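Local coordinates for ferric iron-binding protein HitA (Pseudomonas aeruginosa PAO1, PDB 6IWF) that binds ferric iron, probably in the periplasm, as a member of the bacterial solute-binding protein 1 family, and is implicated in gallium internalization, at residues Ile151-Gln156 / Pro285-Ala290; Leu106-Lys111 / Lys116-Ser121. One frame throughout, in Å; residues are numbered along the deposited sequence.

Interaction 1 (Ile151-Gln156 / Pro285-Ala290)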
loop_
_atom_site.group_PDB
_atom_site.type_symbol
_atom_site.label_atom_id
_atom_site.label_comp_id
_atom_site.label_asym_id
_atom_site.label_seq_id
_atom_site.Cartn_x
_atom_site.Cartn_y
_atom_site.Cartn_z
ATOM N N ILE A 151 10.834 -10.644 -8.200
ATOM C CA ILE A 151 11.991 -10.441 -9.077
ATOM C C ILE A 151 13.241 -10.179 -8.255
ATOM O O ILE A 151 14.312 -10.746 -8.516
ATOM C CB ILE A 151 11.737 -9.284 -10.057
ATOM C CG1 ILE A 151 10.644 -9.670 -11.042
ATOM C CG2 ILE A 151 13.037 -8.938 -10.813
ATOM C CD1 ILE A 151 10.166 -8.504 -11.899
ATOM N N LYS A 152 13.115 -9.326 -7.235
ATOM C CA LYS A 152 14.268 -8.918 -6.440
ATOM C C LYS A 152 14.814 -10.069 -5.599
ATOM O O LYS A 152 16.038 -10.216 -5.454
ATOM C CB LYS A 152 13.871 -7.737 -5.561
ATOM C CG LYS A 152 14.354 -6.400 -6.068
ATOM C CD LYS A 152 15.833 -6.241 -5.758
ATOM C CE LYS A 152 16.199 -4.782 -5.571
ATOM N NZ LYS A 152 17.485 -4.630 -4.841
ATOM N N LEU A 153 13.925 -10.897 -5.044
ATOM C CA LEU A 153 14.330 -11.964 -4.141
ATOM C C LEU A 153 14.708 -13.244 -4.862
ATOM O O LEU A 153 15.607 -13.961 -4.402
ATOM C CB LEU A 153 13.202 -12.267 -3.148
ATOM C CG LEU A 153 12.848 -11.081 -2.242
ATOM C CD1 LEU A 153 11.513 -11.333 -1.544
ATOM C CD2 LEU A 153 13.962 -10.796 -1.224
ATOM N N LYS A 154 14.051 -13.544 -5.986
ATOM C CA LYS A 154 14.210 -14.822 -6.655
ATOM C C LYS A 154 14.796 -14.709 -8.052
ATOM O O LYS A 154 15.246 -15.727 -8.601
ATOM C CB LYS A 154 12.861 -15.555 -6.724
ATOM C CG LYS A 154 12.189 -15.714 -5.389
ATOM C CD LYS A 154 12.976 -16.669 -4.497
ATOM C CE LYS A 154 12.215 -16.956 -3.207
ATOM N NZ LYS A 154 13.045 -17.750 -2.237
ATOM N N GLY A 155 14.844 -13.517 -8.625
ATOM C CA GLY A 155 15.413 -13.324 -9.940
ATOM C C GLY A 155 14.349 -13.314 -11.024
ATOM O O GLY A 155 13.230 -13.797 -10.849
ATOM N N GLN A 156 14.734 -12.768 -12.179
ATOM C CA GLN A 156 13.771 -12.527 -13.253
ATOM C C GLN A 156 13.197 -13.829 -13.797
ATOM O O GLN A 156 11.997 -13.910 -14.082
ATOM C CB GLN A 156 14.440 -11.719 -14.366
ATOM C CG GLN A 156 13.580 -11.559 -15.613
ATOM C CD GLN A 156 12.486 -10.522 -15.442
ATOM O OE1 GLN A 156 12.552 -9.673 -14.554
ATOM N NE2 GLN A 156 11.474 -10.583 -16.300
ATOM N N PRO A 285 10.421 -10.118 4.132
ATOM C CA PRO A 285 11.665 -10.024 3.366
ATOM C C PRO A 285 12.316 -8.665 3.577
ATOM O O PRO A 285 11.655 -7.670 3.886
ATOM C CB PRO A 285 11.201 -10.217 1.910
ATOM C CG PRO A 285 9.738 -9.862 1.922
ATOM C CD PRO A 285 9.224 -10.216 3.271
ATOM N N LYS A 286 13.642 -8.636 3.450
ATOM C CA LYS A 286 14.413 -7.420 3.709
ATOM C C LYS A 286 14.424 -6.535 2.458
ATOM O O LYS A 286 15.434 -6.375 1.770
ATOM C CB LYS A 286 15.823 -7.789 4.156
ATOM C CG LYS A 286 15.849 -8.698 5.377
ATOM C CD LYS A 286 15.395 -7.945 6.632
ATOM C CE LYS A 286 15.782 -8.706 7.900
ATOM N NZ LYS A 286 15.264 -8.042 9.134
ATOM N N LEU A 287 13.257 -5.953 2.162
ATOM C CA LEU A 287 13.086 -5.060 1.022
ATOM C C LEU A 287 12.516 -3.737 1.500
ATOM O O LEU A 287 11.460 -3.719 2.137
ATOM C CB LEU A 287 12.145 -5.629 -0.036
ATOM C CG LEU A 287 12.581 -6.927 -0.707
ATOM C CD1 LEU A 287 11.398 -7.569 -1.415
ATOM C CD2 LEU A 287 13.707 -6.638 -1.676
ATOM N N THR A 288 13.183 -2.657 1.153
ATOM C CA THR A 288 12.751 -1.304 1.462
ATOM C C THR A 288 11.994 -0.716 0.293
ATOM O O THR A 288 12.027 -1.244 -0.821
ATOM C CB THR A 288 13.964 -0.430 1.766
ATOM O OG1 THR A 288 14.762 -0.342 0.578
ATOM C CG2 THR A 288 14.777 -1.010 2.902
ATOM N N PRO A 289 11.297 0.411 0.504
ATOM C CA PRO A 289 10.734 1.132 -0.647
ATOM C C PRO A 289 11.750 1.376 -1.749
ATOM O O PRO A 289 11.433 1.228 -2.935
ATOM C CB PRO A 289 10.244 2.438 -0.015
ATOM C CG PRO A 289 9.838 2.037 1.358
ATOM C CD PRO A 289 10.852 0.991 1.787
ATOM N N ALA A 290 12.984 1.716 -1.377
ATOM C CA ALA A 290 14.014 1.978 -2.376
ATOM C C ALA A 290 14.360 0.715 -3.155
ATOM O O ALA A 290 14.625 0.778 -4.360
ATOM C CB ALA A 290 15.257 2.558 -1.695
#
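L153 and L287 meet with their isobutyl ends tip to tip where the last turn of helix 141-154 faces the loop that leads into helix 289-292. The backbones stay well apart: even the nearest CA atoms, those of L153 and P285, are 8.2 Å from each other, so side chains alone bridge the gap. Along L153, CB carries the chain toward the loop, with CG anti to the carbonyl carbon (chi1 -62°). CG of L153 then lies 3.9 Å from CD1 of L287. Its branch CD1 makes the closest approach, 3.6 Å to CB of P285, where the leucine crosses the proline ring roughly at a right angle, and it also touches CD1 of L287 at 3.8 Å. The second branch, CD2, rests against CG and CD1 of L287, each at 4.1 Å. CD1 of L287 packs on L153, and CD2 of L287 reaches CB of K152 at 4.0 Å while still grazing CD2 of L153. Beyond that CB the lysine chain bends at chi2 (-77°), and NZ forms a weak, long ion pair with D291 in helix 289-292. P220 of another loop also touches L153. Away from the iron-binding residues, this is packing between a helix end and a loop within the solute-binding fold. With no hydrogen bond or salt bridge joining the two segments, their direct attachment rests on apolar surface and dispersion, which fix proximity more than direction.

Interaction 2 (Leu106-Lys111 / Lys116-Ser121)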
loop_
_atom_site.group_PDB
_atom_site.type_symbol
_atom_site.label_atom_id
_atom_site.label_comp_id
_atom_site.label_asym_id
_atom_site.label_seq_id
_atom_site.Cartn_x
_atom_site.Cartn_y
_atom_site.Cartn_z
ATOM N N LEU A 106 -2.345 -14.114 3.139
ATOM C CA LEU A 106 -3.163 -15.085 2.419
ATOM C C LEU A 106 -4.481 -15.214 3.187
ATOM O O LEU A 106 -4.522 -15.813 4.267
ATOM C CB LEU A 106 -2.434 -16.436 2.295
ATOM C CG LEU A 106 -3.164 -17.524 1.502
ATOM C CD1 LEU A 106 -3.165 -17.214 0.007
ATOM C CD2 LEU A 106 -2.470 -18.854 1.763
ATOM N N ALA A 107 -5.561 -14.633 2.670
ATOM C CA ALA A 107 -6.864 -14.855 3.293
ATOM C C ALA A 107 -7.359 -16.233 2.876
ATOM O O ALA A 107 -7.137 -16.656 1.738
ATOM C CB ALA A 107 -7.862 -13.774 2.885
ATOM N N TYR A 108 -7.975 -16.961 3.805
ATOM C CA TYR A 108 -8.439 -18.298 3.463
ATOM C C TYR A 108 -9.713 -18.618 4.228
ATOM O O TYR A 108 -10.000 -18.033 5.276
ATOM C CB TYR A 108 -7.366 -19.366 3.730
ATOM C CG TYR A 108 -7.084 -19.650 5.195
ATOM C CD1 TYR A 108 -6.289 -18.790 5.948
ATOM C CD2 TYR A 108 -7.586 -20.790 5.813
ATOM C CE1 TYR A 108 -6.019 -19.039 7.287
ATOM C CE2 TYR A 108 -7.317 -21.053 7.177
ATOM C CZ TYR A 108 -6.538 -20.168 7.897
ATOM O OH TYR A 108 -6.258 -20.396 9.237
ATOM N N ASN A 109 -10.478 -19.568 3.675
ATOM C CA ASN A 109 -11.710 -20.035 4.293
ATOM C C ASN A 109 -11.422 -21.343 5.006
ATOM O O ASN A 109 -11.157 -22.355 4.336
ATOM C CB ASN A 109 -12.797 -20.231 3.238
ATOM C CG ASN A 109 -14.123 -20.690 3.837
ATOM O OD1 ASN A 109 -14.192 -21.083 5.002
ATOM N ND2 ASN A 109 -15.178 -20.647 3.032
ATOM N N PRO A 110 -11.421 -21.378 6.343
ATOM C CA PRO A 110 -11.050 -22.621 7.044
ATOM C C PRO A 110 -12.066 -23.731 6.892
ATOM O O PRO A 110 -11.754 -24.873 7.261
ATOM C CB PRO A 110 -10.917 -22.178 8.515
ATOM C CG PRO A 110 -11.661 -20.895 8.616
ATOM C CD PRO A 110 -11.661 -20.252 7.264
ATOM N N LYS A 111 -13.269 -23.444 6.384
ATOM C CA LYS A 111 -14.197 -24.515 6.049
ATOM C C LYS A 111 -13.786 -25.239 4.778
ATOM O O LYS A 111 -14.179 -26.394 4.576
ATOM C CB LYS A 111 -15.611 -23.962 5.894
ATOM C CG LYS A 111 -16.064 -23.135 7.078
ATOM C CD LYS A 111 -16.987 -23.929 7.974
ATOM C CE LYS A 111 -18.426 -23.452 7.840
ATOM N NZ LYS A 111 -19.349 -24.284 8.665
ATOM N N LYS A 116 -3.123 -26.067 8.101
ATOM C CA LYS A 116 -1.920 -26.868 7.883
ATOM C C LYS A 116 -1.721 -27.247 6.421
ATOM O O LYS A 116 -0.606 -27.623 6.043
ATOM C CB LYS A 116 -1.956 -28.130 8.754
ATOM C CG LYS A 116 -2.954 -29.188 8.318
ATOM C CD LYS A 116 -2.752 -30.481 9.119
ATOM C CE LYS A 116 -3.871 -31.482 8.884
ATOM N NZ LYS A 116 -3.967 -31.912 7.460
ATOM N N ASP A 117 -2.759 -27.130 5.588
ATOM C CA ASP A 117 -2.701 -27.489 4.175
ATOM C C ASP A 117 -2.533 -26.285 3.254
ATOM O O ASP A 117 -2.554 -26.453 2.032
ATOM C CB ASP A 117 -3.964 -28.255 3.767
ATOM C CG ASP A 117 -4.088 -29.603 4.469
ATOM O OD1 ASP A 117 -3.041 -30.223 4.767
ATOM O OD2 ASP A 117 -5.238 -30.032 4.726
ATOM N N LEU A 118 -2.405 -25.081 3.809
ATOM C CA LEU A 118 -2.146 -23.899 3.012
ATOM C C LEU A 118 -0.770 -24.004 2.352
ATOM O O LEU A 118 0.127 -24.685 2.866
ATOM C CB LEU A 118 -2.217 -22.655 3.900
ATOM C CG LEU A 118 -3.594 -22.366 4.508
ATOM C CD1 LEU A 118 -3.540 -21.268 5.578
ATOM C CD2 LEU A 118 -4.513 -21.972 3.415
ATOM N N PRO A 119 -0.566 -23.313 1.226
ATOM C CA PRO A 119 0.769 -23.293 0.619
ATOM C C PRO A 119 1.789 -22.752 1.601
ATOM O O PRO A 119 1.514 -21.814 2.354
ATOM C CB PRO A 119 0.610 -22.361 -0.585
ATOM C CG PRO A 119 -0.567 -21.510 -0.239
ATOM C CD PRO A 119 -1.498 -22.403 0.534
ATOM N N LYS A 120 2.984 -23.344 1.568
ATOM C CA LYS A 120 4.042 -22.939 2.487
ATOM C C LYS A 120 4.676 -21.618 2.076
ATOM O O LYS A 120 5.152 -20.863 2.936
ATOM C CB LYS A 120 5.127 -24.025 2.567
ATOM C CG LYS A 120 4.636 -25.463 2.841
ATOM C CD LYS A 120 3.334 -25.542 3.642
ATOM C CE LYS A 120 3.522 -25.260 5.133
ATOM N NZ LYS A 120 2.245 -25.509 5.870
ATOM N N SER A 121 4.675 -21.319 0.778
ATOM C CA SER A 121 5.299 -20.124 0.229
ATOM C C SER A 121 4.377 -19.539 -0.830
ATOM O O SER A 121 3.649 -20.274 -1.489
ATOM C CB SER A 121 6.662 -20.457 -0.419
ATOM O OG SER A 121 7.218 -19.338 -1.095
#
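A methyl group sits almost exactly on the axis of an aromatic ring: CD1 of L118 lies 3.7 Å from the centroid of the Y108 ring and only 9° off its normal. This CH-pi contact belongs to a connection of the periplasmic-binding-protein fold, in which the chain leaves the end of strand 97-108, turns, and comes back over the strand it has just left. The return brings L118 nearest Y108, although their CA atoms remain 8.4 Å apart and no hydrogen bond joins the segments. In the tyrosine, chi1 of 71° sets CG between the backbone N and the carbonyl carbon, and chi2 of -78° turns a face of the ring to L118. The two side chains cross at about a right angle, and the other leucine methyl, CD2, settles against the root of the ring, 3.9 Å from CB of Y108. The edge of the ring meets the carbonyl O of L106 in plane, while the phenol OH is hydrogen-bonded to R211 of the neighbouring strand 211-213. Two residues earlier on strand 97-108, L106 points the same way as Y108 and meets P119. M190 of strand 190-194 touches L106, L118 and P119, so the packing continues into the sheet. Where the chain leaves the strand, N109 forms an Asx turn, its OD1 accepting from N of K111 at 2.9 Å. At the other end of the contact, CD2 of L106 reaches CG of P119 at 3.8 Å.

How the interactions relate
The two contacts share no secondary-structure element and do not touch: their centres are 24 Å apart and their nearest atoms about 6 Å. Interaction 2 comes first along the chain and is local, its segments separated by four residues, whereas interaction 1 joins parts 128 residues apart. All four touching residues of interaction 2 are buried, against one in interaction 1, where an exposed lysine takes part. Summed buried areas are nevertheless alike, 179 and 174 Å². Both rely on leucine and proline without hydrogen bonds across, but the sheet-side contact adds an aromatic face, while the helix-end contact is wholly aliphatic. Both lie away from the iron site.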